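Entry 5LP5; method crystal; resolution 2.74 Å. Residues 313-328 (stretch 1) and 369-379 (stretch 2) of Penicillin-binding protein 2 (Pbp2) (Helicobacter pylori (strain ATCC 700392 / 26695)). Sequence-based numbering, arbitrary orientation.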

# COMPACT_ATOMS: atom_id res chain seq x y z
N VAL A 313 2.15 -14.41 42.43
CA VAL A 313 3.55 -14.45 42.81
C VAL A 313 3.90 -15.62 43.74
O VAL A 313 5.08 -15.93 43.93
CB VAL A 313 3.96 -13.14 43.52
CG1 VAL A 313 3.61 -11.93 42.66
CG2 VAL A 313 3.30 -13.04 44.89
N LYS A 314 2.87 -16.26 44.30
CA LYS A 314 3.05 -17.16 45.44
C LYS A 314 4.00 -18.31 45.20
O LYS A 314 4.74 -18.69 46.12
CB LYS A 314 1.70 -17.68 45.94
CG LYS A 314 1.03 -16.69 46.87
CD LYS A 314 -0.39 -17.08 47.26
CE LYS A 314 -0.97 -16.00 48.17
NZ LYS A 314 -2.36 -16.28 48.60
N MET A 315 4.02 -18.87 43.99
CA MET A 315 4.96 -19.94 43.70
C MET A 315 6.41 -19.41 43.56
O MET A 315 7.38 -20.14 43.80
CB MET A 315 4.51 -20.82 42.50
CG MET A 315 3.99 -20.14 41.23
SD MET A 315 2.24 -19.65 41.12
CE MET A 315 1.49 -21.07 41.88
N GLY A 316 6.55 -18.14 43.20
CA GLY A 316 7.86 -17.48 43.24
C GLY A 316 8.34 -17.23 44.66
O GLY A 316 9.52 -17.40 44.97
N VAL A 317 7.40 -16.82 45.51
CA VAL A 317 7.66 -16.59 46.94
C VAL A 317 8.01 -17.91 47.64
O VAL A 317 9.02 -18.01 48.35
CB VAL A 317 6.41 -15.96 47.63
CG1 VAL A 317 6.64 -15.77 49.11
CG2 VAL A 317 6.03 -14.64 46.98
N GLY A 318 7.17 -18.91 47.45
CA GLY A 318 7.42 -20.25 47.96
C GLY A 318 8.78 -20.75 47.55
O GLY A 318 9.51 -21.31 48.37
N LEU A 319 9.14 -20.54 46.29
CA LEU A 319 10.44 -21.00 45.80
C LEU A 319 11.59 -20.36 46.59
O LEU A 319 12.62 -21.00 46.82
CB LEU A 319 10.59 -20.73 44.30
CG LEU A 319 11.95 -21.10 43.69
CD1 LEU A 319 12.21 -22.59 43.78
CD2 LEU A 319 12.08 -20.61 42.26
N SER A 320 11.41 -19.12 47.01
CA SER A 320 12.39 -18.44 47.84
C SER A 320 12.47 -19.05 49.24
O SER A 320 13.56 -19.21 49.79
CB SER A 320 12.06 -16.95 47.96
OG SER A 320 13.18 -16.22 48.46
N PHE A 321 11.32 -19.38 49.83
CA PHE A 321 11.29 -20.01 51.15
C PHE A 321 12.14 -21.27 51.15
O PHE A 321 13.05 -21.42 51.97
CB PHE A 321 9.87 -20.42 51.56
CG PHE A 321 8.93 -19.27 51.81
CD1 PHE A 321 9.41 -18.00 52.10
CD2 PHE A 321 7.57 -19.49 51.82
CE1 PHE A 321 8.53 -16.97 52.36
CE2 PHE A 321 6.68 -18.46 52.08
CZ PHE A 321 7.16 -17.20 52.35
N LEU A 322 11.81 -22.16 50.23
CA LEU A 322 12.46 -23.46 50.14
C LEU A 322 13.95 -23.32 49.93
O LEU A 322 14.72 -24.19 50.32
CB LEU A 322 11.88 -24.26 48.98
CG LEU A 322 10.41 -24.63 49.04
CD1 LEU A 322 9.94 -25.11 47.67
CD2 LEU A 322 10.19 -25.69 50.10
N GLU A 323 14.34 -22.24 49.27
CA GLU A 323 15.72 -22.02 48.92
C GLU A 323 16.53 -21.46 50.10
O GLU A 323 17.69 -21.85 50.31
CB GLU A 323 15.75 -21.07 47.73
CG GLU A 323 17.12 -20.73 47.18
CD GLU A 323 17.01 -19.91 45.92
OE1 GLU A 323 15.88 -19.50 45.55
OE2 GLU A 323 18.06 -19.67 45.30
N ASN A 324 15.90 -20.58 50.88
CA ASN A 324 16.62 -19.79 51.88
C ASN A 324 16.44 -20.28 53.31
O ASN A 324 17.30 -20.03 54.17
CB ASN A 324 16.18 -18.34 51.75
CG ASN A 324 16.70 -17.69 50.48
OD1 ASN A 324 17.91 -17.61 50.28
ND2 ASN A 324 15.79 -17.25 49.61
N LEU A 325 15.33 -20.97 53.57
CA LEU A 325 15.02 -21.46 54.91
C LEU A 325 15.42 -22.94 55.03
O LEU A 325 15.96 -23.52 54.08
CB LEU A 325 13.53 -21.27 55.19
CG LEU A 325 12.97 -19.84 55.04
CD1 LEU A 325 11.50 -19.79 55.41
CD2 LEU A 325 13.74 -18.83 55.88
N HIS A 326 15.19 -23.53 56.20
CA HIS A 326 15.36 -24.97 56.42
C HIS A 326 14.01 -25.68 56.47
O HIS A 326 13.57 -26.13 57.53
CB HIS A 326 16.08 -25.23 57.75
CG HIS A 326 17.47 -24.69 57.79
ND1 HIS A 326 17.75 -23.38 58.11
CD2 HIS A 326 18.67 -25.29 57.59
CE1 HIS A 326 19.06 -23.20 58.10
NE2 HIS A 326 19.64 -24.34 57.78
N ILE A 327 13.36 -25.77 55.31
CA ILE A 327 12.00 -26.32 55.19
C ILE A 327 11.79 -27.01 53.83
O ILE A 327 12.69 -27.03 52.99
CB ILE A 327 10.92 -25.23 55.41
CG1 ILE A 327 11.18 -23.98 54.55
CG2 ILE A 327 10.84 -24.85 56.89
CD1 ILE A 327 10.30 -23.88 53.33
N THR A 328 10.62 -27.62 53.65
CA THR A 328 10.28 -28.31 52.39
C THR A 328 8.83 -28.07 51.97
O THR A 328 8.01 -27.49 52.70
CB THR A 328 10.48 -29.83 52.47
OG1 THR A 328 9.54 -30.39 53.40
CG2 THR A 328 11.90 -30.19 52.88
N VAL A 369 -1.90 -17.02 54.94
CA VAL A 369 -1.14 -17.12 56.21
C VAL A 369 0.15 -17.93 56.11
O VAL A 369 1.13 -17.59 56.78
CB VAL A 369 -2.02 -17.65 57.37
CG1 VAL A 369 -1.17 -17.96 58.60
CG2 VAL A 369 -3.08 -16.62 57.73
N TYR A 370 0.17 -18.98 55.30
CA TYR A 370 1.40 -19.75 55.10
C TYR A 370 2.55 -18.81 54.75
O TYR A 370 3.67 -18.96 55.26
CB TYR A 370 1.20 -20.79 53.99
CG TYR A 370 2.44 -21.58 53.62
CD1 TYR A 370 2.77 -22.76 54.29
CD2 TYR A 370 3.29 -21.16 52.60
CE1 TYR A 370 3.90 -23.50 53.94
CE2 TYR A 370 4.41 -21.88 52.24
CZ TYR A 370 4.72 -23.06 52.90
OH TYR A 370 5.84 -23.79 52.55
N PHE A 371 2.26 -17.84 53.88
CA PHE A 371 3.24 -16.88 53.38
C PHE A 371 3.47 -15.77 54.38
O PHE A 371 4.59 -15.29 54.51
CB PHE A 371 2.81 -16.31 52.02
CG PHE A 371 2.66 -17.36 50.95
CD1 PHE A 371 3.77 -17.87 50.29
CD2 PHE A 371 1.41 -17.87 50.64
CE1 PHE A 371 3.64 -18.86 49.33
CE2 PHE A 371 1.28 -18.85 49.68
CZ PHE A 371 2.39 -19.35 49.03
N TYR A 372 2.44 -15.38 55.11
CA TYR A 372 2.62 -14.46 56.23
C TYR A 372 3.64 -15.01 57.24
O TYR A 372 4.56 -14.32 57.67
CB TYR A 372 1.30 -14.16 56.95
CG TYR A 372 0.30 -13.29 56.19
CD1 TYR A 372 0.73 -12.22 55.39
CD2 TYR A 372 -1.07 -13.50 56.32
CE1 TYR A 372 -0.19 -11.43 54.71
CE2 TYR A 372 -1.99 -12.71 55.65
CZ TYR A 372 -1.54 -11.67 54.85
OH TYR A 372 -2.45 -10.89 54.18
N LYS A 373 3.47 -16.28 57.61
CA LYS A 373 4.29 -16.89 58.66
C LYS A 373 5.76 -17.03 58.27
O LYS A 373 6.64 -16.59 59.02
CB LYS A 373 3.72 -18.24 59.09
CG LYS A 373 2.65 -18.11 60.15
CD LYS A 373 2.18 -19.48 60.61
CE LYS A 373 1.07 -19.39 61.64
NZ LYS A 373 0.58 -20.74 62.05
N PHE A 374 6.03 -17.65 57.12
CA PHE A 374 7.42 -17.82 56.69
C PHE A 374 8.03 -16.49 56.26
O PHE A 374 9.26 -16.34 56.24
CB PHE A 374 7.54 -18.88 55.59
CG PHE A 374 7.35 -20.30 56.08
CD1 PHE A 374 8.38 -20.97 56.75
CD2 PHE A 374 6.14 -20.96 55.89
CE1 PHE A 374 8.19 -22.27 57.21
CE2 PHE A 374 5.96 -22.27 56.34
CZ PHE A 374 6.98 -22.93 57.00
N GLY A 375 7.17 -15.53 55.93
CA GLY A 375 7.59 -14.18 55.57
C GLY A 375 8.24 -13.46 56.74
O GLY A 375 9.11 -12.61 56.55
N LEU A 376 7.80 -13.81 57.95
CA LEU A 376 8.43 -13.33 59.19
C LEU A 376 9.90 -13.74 59.28
O LEU A 376 10.75 -12.99 59.79
CB LEU A 376 7.67 -13.85 60.42
CG LEU A 376 6.24 -13.33 60.60
CD1 LEU A 376 5.49 -14.17 61.63
CD2 LEU A 376 6.24 -11.87 61.00
N GLU A 377 10.19 -14.94 58.78
CA GLU A 377 11.51 -15.56 58.92
C GLU A 377 12.46 -15.31 57.72
O GLU A 377 13.65 -15.65 57.78
CB GLU A 377 11.33 -17.07 59.21
CG GLU A 377 10.42 -17.37 60.41
CD GLU A 377 10.12 -18.87 60.62
OE1 GLU A 377 10.78 -19.73 59.99
OE2 GLU A 377 9.21 -19.18 61.43
N ILE A 378 11.95 -14.71 56.63
CA ILE A 378 12.77 -14.43 55.44
C ILE A 378 13.13 -12.96 55.34
O ILE A 378 12.29 -12.09 55.59
CB ILE A 378 12.07 -14.87 54.12
CG1 ILE A 378 13.03 -14.84 52.92
CG2 ILE A 378 10.87 -13.99 53.79
CD1 ILE A 378 14.18 -15.81 53.03
N SER A 379 14.38 -12.68 54.98
CA SER A 379 14.81 -11.29 54.77
C SER A 379 14.30 -10.80 53.42
O SER A 379 14.31 -11.55 52.45
CB SER A 379 16.33 -11.18 54.82
OG SER A 379 16.92 -11.93 53.79

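What holds the two helices together? No hydrogen bond crosses between the stretches, so the contact rests on packing, mostly of side chains. The two helices run in broadly the same direction, their axes 42° apart and 10.7 Å from each other at closest approach, and two phenylalanines interlock across the gap. The side chain of Phe 321 sits among Tyr 370, Phe 371, Phe 374 and Gly 375, while that of Phe 371 sits among Lys 314, Val 317, Gly 318 and Phe 321. Each is thus a knob in the other helix, and each helps to form the hole that receives the other.

How do the aromatic rings meet? Phe 321 and Phe 371 approach rim to rim, with centroids 5.9 Å apart and planes at 32°; CE2 of Phe 321 lies 3.5 Å from CD1 of Phe 371, and neither ring covers the other's face. The rings of Phe 321 and Phe 374 are oblique, at 41°. One face of the Phe 321 ring is covered instead by an aliphatic carbon: CB of Phe 374 stands 3.6 Å from the centroid of the Phe 321 ring, only 10° off its normal, a well-centred CH-pi contact. Near the plane of that same ring, CE2 of Tyr 370 and CG2 of Ile 378 pack against its edge.

What does a lysine contribute to so apolar a contact? Its methylenes lie against the Phe 371 ring, and O of Lys 314 is also 3.4 Å from CE1 of Phe 371. CG of Lys 314 lies 3.8 Å from the centroid of the Phe 371 ring, over the face, and the extended chain carries NZ onward to a hydrogen bond with a residue just outside the stretch. At the edge of the same ring is N of Gly 318, 4.0 Å from CE1 of Phe 371.

How does the packing continue beyond the first helix? Leu 325, the first residue to leave helical geometry, points toward the second stretch and places CD1 3.6 Å from CD1 of Phe 374. Ile 327 adds CG2 at 3.7 Å from CE1 of Phe 374, so the loop extends the apolar surface around that ring. Nearby, CB of Asn 324 lies 3.5 Å from CD1 of Ile 378. The amide of Asn 324 turns back to its own helix, where ND2 makes weak hydrogen bonds to O and OG of Ser 320, both at 3.0 Å.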